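Local coordinates for protein endoribonuclease AbiQ (PDB 4GLK) that cleaves RNA as the toxic endoribonuclease of a type III toxin-antitoxin system that acts in anti-phage defence and is neutralised by the RNA antitoxin AntiQ, at residues 85-93 against 129-137. The protein carries 1 engineered substitution. Residues are numbered along the deposited sequence; the frame is centred on the assembly and turned at random.
Sequences GYLLHHNMI and IENKSEVVY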
ATOM      1  N   GLY A  85       2.088  11.814   4.809  1.00 28.12           N
ATOM      2  CA  GLY A  85       1.076  10.808   4.516  1.00 26.80           C
ATOM      3  C   GLY A  85       1.205   9.514   5.291  1.00 27.56           C
ATOM      4  O   GLY A  85       1.915   9.466   6.298  1.00 26.41           O
ATOM      5  N   TYR A  86       0.488   8.463   4.841  1.00 24.06           N
ATOM      6  CA  TYR A  86       0.436   7.153   5.514  1.00 25.34           C
ATOM      7  C   TYR A  86       0.421   5.986   4.564  1.00 28.86           C
ATOM      8  O   TYR A  86      -0.357   5.967   3.604  1.00 26.37           O
ATOM      9  CB  TYR A  86      -0.840   7.017   6.383  1.00 28.45           C
ATOM     10  CG  TYR A  86      -1.131   8.220   7.250  1.00 32.76           C
ATOM     11  CD1 TYR A  86      -0.450   8.421   8.447  1.00 35.85           C
ATOM     12  CD2 TYR A  86      -2.039   9.196   6.840  1.00 33.35           C
ATOM     13  CE1 TYR A  86      -0.679   9.552   9.228  1.00 39.42           C
ATOM     14  CE2 TYR A  86      -2.271  10.335   7.608  1.00 34.19           C
ATOM     15  CZ  TYR A  86      -1.597  10.503   8.808  1.00 45.69           C
ATOM     16  OH  TYR A  86      -1.851  11.595   9.602  1.00 49.65           O
ATOM     17  N   LEU A  87       1.185   4.953   4.923  1.00 26.22           N
ATOM     18  CA  LEU A  87       1.196   3.688   4.225  1.00 26.47           C
ATOM     19  C   LEU A  87       0.338   2.761   5.025  1.00 28.23           C
ATOM     20  O   LEU A  87       0.556   2.595   6.222  1.00 27.11           O
ATOM     21  CB  LEU A  87       2.596   3.109   4.132  1.00 27.00           C
ATOM     22  CG  LEU A  87       3.517   3.710   3.145  1.00 32.08           C
ATOM     23  CD1 LEU A  87       4.868   3.099   3.341  1.00 33.63           C
ATOM     24  CD2 LEU A  87       3.020   3.471   1.722  1.00 33.96           C
ATOM     25  N   LEU A  88      -0.639   2.157   4.375  1.00 22.92           N
ATOM     26  CA  LEU A  88      -1.582   1.267   5.034  1.00 21.62           C
ATOM     27  C   LEU A  88      -1.234  -0.195   4.738  1.00 22.14           C
ATOM     28  O   LEU A  88      -1.847  -0.803   3.879  1.00 19.86           O
ATOM     29  CB  LEU A  88      -2.982   1.626   4.515  1.00 21.96           C
ATOM     30  CG  LEU A  88      -3.774   2.712   5.269  1.00 26.76           C
ATOM     31  CD1 LEU A  88      -3.091   4.057   5.226  1.00 26.19           C
ATOM     32  CD2 LEU A  88      -5.168   2.842   4.684  1.00 30.99           C
ATOM     33  N   HIS A  89      -0.205  -0.740   5.417  1.00 17.99           N
ATOM     34  CA  HIS A  89       0.286  -2.132   5.272  1.00 17.85           C
ATOM     35  C   HIS A  89      -0.822  -3.176   5.333  1.00 24.44           C
ATOM     36  O   HIS A  89      -0.787  -4.149   4.574  1.00 23.66           O
ATOM     37  CB  HIS A  89       1.346  -2.461   6.339  1.00 18.63           C
ATOM     38  CG  HIS A  89       2.577  -1.621   6.270  1.00 21.65           C
ATOM     39  ND1 HIS A  89       3.706  -2.052   5.593  1.00 23.80           N
ATOM     40  CD2 HIS A  89       2.829  -0.410   6.807  1.00 22.67           C
ATOM     41  CE1 HIS A  89       4.603  -1.088   5.740  1.00 22.55           C
ATOM     42  NE2 HIS A  89       4.127  -0.089   6.464  1.00 22.71           N
ATOM     43  N   HIS A  90      -1.807  -2.968   6.231  1.00 21.43           N
ATOM     44  CA  HIS A  90      -2.961  -3.850   6.399  1.00 22.17           C
ATOM     45  C   HIS A  90      -3.843  -3.941   5.160  1.00 23.17           C
ATOM     46  O   HIS A  90      -4.588  -4.905   5.024  1.00 23.43           O
ATOM     47  CB  HIS A  90      -3.785  -3.454   7.635  1.00 23.96           C
ATOM     48  CG  HIS A  90      -4.428  -2.101   7.580  1.00 27.53           C
ATOM     49  ND1 HIS A  90      -3.677  -0.939   7.591  1.00 29.73           N
ATOM     50  CD2 HIS A  90      -5.739  -1.769   7.625  1.00 29.61           C
ATOM     51  CE1 HIS A  90      -4.547   0.056   7.618  1.00 28.87           C
ATOM     52  NE2 HIS A  90      -5.799  -0.390   7.644  1.00 29.23           N
ATOM     53  N   ASN A  91      -3.733  -2.975   4.247  1.00 18.53           N
ATOM     54  CA  ASN A  91      -4.503  -2.953   2.994  1.00 18.79           C
ATOM     55  C   ASN A  91      -3.646  -3.218   1.756  1.00 22.21           C
ATOM     56  O   ASN A  91      -4.095  -2.977   0.626  1.00 21.03           O
ATOM     57  CB  ASN A  91      -5.279  -1.660   2.859  1.00 18.26           C
ATOM     58  CG  ASN A  91      -6.385  -1.546   3.865  1.00 33.23           C
ATOM     59  OD1 ASN A  91      -6.997  -2.537   4.296  1.00 33.52           O
ATOM     60  ND2 ASN A  91      -6.604  -0.343   4.320  1.00 25.24           N
ATOM     61  N   MET A  92      -2.441  -3.751   1.956  1.00 18.35           N
ATOM     62  CA  MET A  92      -1.581  -4.089   0.818  1.00 19.35           C
ATOM     63  C   MET A  92      -2.200  -5.261   0.035  1.00 24.30           C
ATOM     64  O   MET A  92      -2.989  -6.042   0.589  1.00 22.94           O
ATOM     65  CB  MET A  92      -0.135  -4.376   1.255  1.00 21.41           C
ATOM     66  CG  MET A  92       0.000  -5.644   2.024  1.00 25.29           C
ATOM     67  SD  MET A  92       1.692  -5.953   2.492  1.00 29.96           S
ATOM     68  CE  MET A  92       1.495  -7.624   3.140  1.00 27.32           C
ATOM     69  N   ILE A  93      -1.864  -5.357  -1.261  1.00 20.61           N
ATOM     70  CA  ILE A  93      -2.439  -6.369  -2.131  1.00 19.61           C
ATOM     71  C   ILE A  93      -1.431  -6.967  -3.085  1.00 25.06           C
ATOM     72  O   ILE A  93      -0.525  -6.262  -3.559  1.00 23.58           O
ATOM     73  CB  ILE A  93      -3.652  -5.760  -2.948  1.00 22.05           C
ATOM     74  CG1 ILE A  93      -3.241  -4.472  -3.718  1.00 22.48           C
ATOM     75  CG2 ILE A  93      -4.921  -5.549  -2.067  1.00 20.56           C
ATOM     76  CD1 ILE A  93      -4.225  -3.996  -4.824  1.00 25.52           C
ATOM     77  N   ILE A 129       9.946  -0.486   5.687  1.00 22.47           N
ATOM     78  CA  ILE A 129       8.740  -0.750   4.879  1.00 20.96           C
ATOM     79  C   ILE A 129       8.641  -2.224   4.574  1.00 26.18           C
ATOM     80  O   ILE A 129       7.584  -2.825   4.784  1.00 26.21           O
ATOM     81  CB  ILE A 129       8.676   0.141   3.606  1.00 22.15           C
ATOM     82  CG1 ILE A 129       8.502   1.615   4.016  1.00 22.81           C
ATOM     83  CG2 ILE A 129       7.521  -0.296   2.684  1.00 20.85           C
ATOM     84  CD1 ILE A 129       8.649   2.580   2.921  1.00 28.09           C
ATOM     85  N   GLU A 130       9.741  -2.806   4.082  1.00 24.76           N
ATOM     86  CA  GLU A 130       9.801  -4.226   3.726  1.00 24.91           C
ATOM     87  C   GLU A 130       9.545  -5.117   4.938  1.00 25.34           C
ATOM     88  O   GLU A 130       8.686  -5.995   4.855  1.00 24.80           O
ATOM     89  CB  GLU A 130      11.130  -4.570   3.038  1.00 26.99           C
ATOM     90  CG  GLU A 130      11.208  -4.057   1.603  1.00 49.69           C
ATOM     91  CD  GLU A 130      12.484  -4.303   0.814  1.00 79.26           C
ATOM     92  OE1 GLU A 130      13.433  -4.918   1.357  1.00 84.76           O
ATOM     93  OE2 GLU A 130      12.529  -3.882  -0.363  1.00 74.83           O
ATOM     94  N   ASN A 131      10.186  -4.804   6.087  1.00 21.70           N
ATOM     95  CA  ASN A 131      10.033  -5.569   7.339  1.00 22.87           C
ATOM     96  C   ASN A 131       8.682  -5.462   8.004  1.00 24.62           C
ATOM     97  O   ASN A 131       8.155  -6.478   8.450  1.00 23.93           O
ATOM     98  CB  ASN A 131      11.153  -5.311   8.311  1.00 23.31           C
ATOM     99  CG  ASN A 131      12.395  -6.063   7.917  1.00 38.58           C
ATOM    100  OD1 ASN A 131      12.576  -7.209   8.288  1.00 35.77           O
ATOM    101  ND2 ASN A 131      13.254  -5.450   7.122  1.00 25.90           N
ATOM    102  N   LYS A 132       8.090  -4.271   8.012  1.00 21.28           N
ATOM    103  CA  LYS A 132       6.751  -4.105   8.570  1.00 21.78           C
ATOM    104  C   LYS A 132       5.686  -4.813   7.732  1.00 25.28           C
ATOM    105  O   LYS A 132       4.711  -5.295   8.288  1.00 23.91           O
ATOM    106  CB  LYS A 132       6.369  -2.638   8.756  1.00 24.45           C
ATOM    107  CG  LYS A 132       5.240  -2.549   9.768  1.00 30.28           C
ATOM    108  CD  LYS A 132       4.351  -1.403   9.580  1.00 37.07           C
ATOM    109  CE  LYS A 132       4.861  -0.235  10.339  1.00 32.85           C
ATOM    110  NZ  LYS A 132       3.766   0.487  10.999  1.00 37.57           N
ATOM    111  N   SER A 133       5.855  -4.849   6.397  1.00 22.30           N
ATOM    112  CA  SER A 133       4.934  -5.574   5.515  1.00 21.42           C
ATOM    113  C   SER A 133       4.979  -7.063   5.833  1.00 24.03           C
ATOM    114  O   SER A 133       3.929  -7.702   5.909  1.00 23.73           O
ATOM    115  CB  SER A 133       5.248  -5.291   4.051  1.00 22.80           C
ATOM    116  OG  SER A 133       4.916  -3.934   3.808  1.00 30.69           O
ATOM    117  N   GLU A 134       6.186  -7.591   6.076  1.00 21.43           N
ATOM    118  CA  GLU A 134       6.453  -8.982   6.460  1.00 21.96           C
ATOM    119  C   GLU A 134       5.805  -9.289   7.793  1.00 23.75           C
ATOM    120  O   GLU A 134       5.150 -10.319   7.892  1.00 22.57           O
ATOM    121  CB  GLU A 134       7.964  -9.239   6.580  1.00 24.11           C
ATOM    122  CG  GLU A 134       8.483 -10.325   5.672  1.00 38.73           C
ATOM    123  CD  GLU A 134       9.903 -10.715   6.032  1.00 72.25           C
ATOM    124  OE1 GLU A 134      10.067 -11.736   6.737  1.00 68.94           O
ATOM    125  OE2 GLU A 134      10.845  -9.985   5.644  1.00 68.76           O
ATOM    126  N   VAL A 135       5.995  -8.414   8.821  1.00 20.06           N
ATOM    127  CA  VAL A 135       5.349  -8.588  10.131  1.00 20.76           C
ATOM    128  C   VAL A 135       3.818  -8.654   9.915  1.00 23.41           C
ATOM    129  O   VAL A 135       3.188  -9.594  10.333  1.00 23.48           O
ATOM    130  CB  VAL A 135       5.726  -7.468  11.140  1.00 25.64           C
ATOM    131  CG1 VAL A 135       4.843  -7.517  12.392  1.00 24.85           C
ATOM    132  CG2 VAL A 135       7.193  -7.551  11.537  1.00 26.14           C
ATOM    133  N   VAL A 136       3.244  -7.695   9.227  1.00 20.95           N
ATOM    134  CA  VAL A 136       1.787  -7.644   8.979  1.00 21.36           C
ATOM    135  C   VAL A 136       1.311  -8.936   8.259  1.00 25.78           C
ATOM    136  O   VAL A 136       0.311  -9.540   8.662  1.00 25.35           O
ATOM    137  CB  VAL A 136       1.406  -6.345   8.205  1.00 23.57           C
ATOM    138  CG1 VAL A 136      -0.056  -6.349   7.800  1.00 22.68           C
ATOM    139  CG2 VAL A 136       1.719  -5.103   9.040  1.00 23.03           C
ATOM    140  N   TYR A 137       2.056  -9.360   7.227  1.00 21.47           N
ATOM    141  CA  TYR A 137       1.748 -10.569   6.442  1.00 20.90           C
ATOM    142  C   TYR A 137       1.714 -11.819   7.322  1.00 24.18           C
ATOM    143  O   TYR A 137       0.703 -12.520   7.337  1.00 22.75           O
ATOM    144  CB  TYR A 137       2.760 -10.735   5.308  1.00 21.93           C
ATOM    145  CG  TYR A 137       2.436 -11.850   4.338  1.00 25.95           C
ATOM    146  CD1 TYR A 137       1.566 -11.642   3.273  1.00 27.73           C
ATOM    147  CD2 TYR A 137       3.033 -13.102   4.459  1.00 27.53           C
ATOM    148  CE1 TYR A 137       1.293 -12.654   2.355  1.00 29.20           C
ATOM    149  CE2 TYR A 137       2.769 -14.122   3.543  1.00 28.43           C
ATOM    150  CZ  TYR A 137       1.893 -13.894   2.499  1.00 34.16           C
ATOM    151  OH  TYR A 137       1.624 -14.892   1.597  1.00 37.46           O
TER
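The CB of His89 points at helix 126-143, and both CG of His89 (chi1 -62°) and OG of Ser133 (chi1 -68°) lie anti to their own carbonyl carbons, beside the backbone N, which brings the hydroxyl to the ring edge. There ND1 of His89 and OG of Ser133 share a hydrogen bond of 2.9 Å, somewhat bent at 146°, in which either atom could be the donor. OG of Ser133 also lies 3.0 Å from the Ile129 carbonyl O, one turn earlier in the helix. At the other ring nitrogen, NE2 bonds to Thr72 OG1, so the imidazole is held at both nitrogens and its rotation is fixed.

Lys132 lays its CD over one face of this ring, offset toward the CD2-NE2 rim. Its chain crosses the imidazole at about a right angle and sets CD 3.5 Å from the ring centroid, a CH-pi contact, before bending away to hydrogen-bond NZ to the carbonyl oxygens of Ser68 and Val71. At the root of the histidine side chain, His89 CB packs 3.8 Å from Val136 CG2.

Apolar contacts flank the histidine. Leu87 CD1 meets Ile129 CD1 at 3.8 Å, while the extended Met92 chain carries SD to 3.9 Å from Ser133 CB and lays CE beside CB of Tyr137 and the edge of its ring. Ile48 of strand 45-52 touches Leu87, His89 and Ser133. Here helix 126-143 packs against the antiparallel sheet where strand 79-94 is interrupted by the 3-10 segment 89-90, in the alpha/beta fold of the ToxN/AbiQ toxin family.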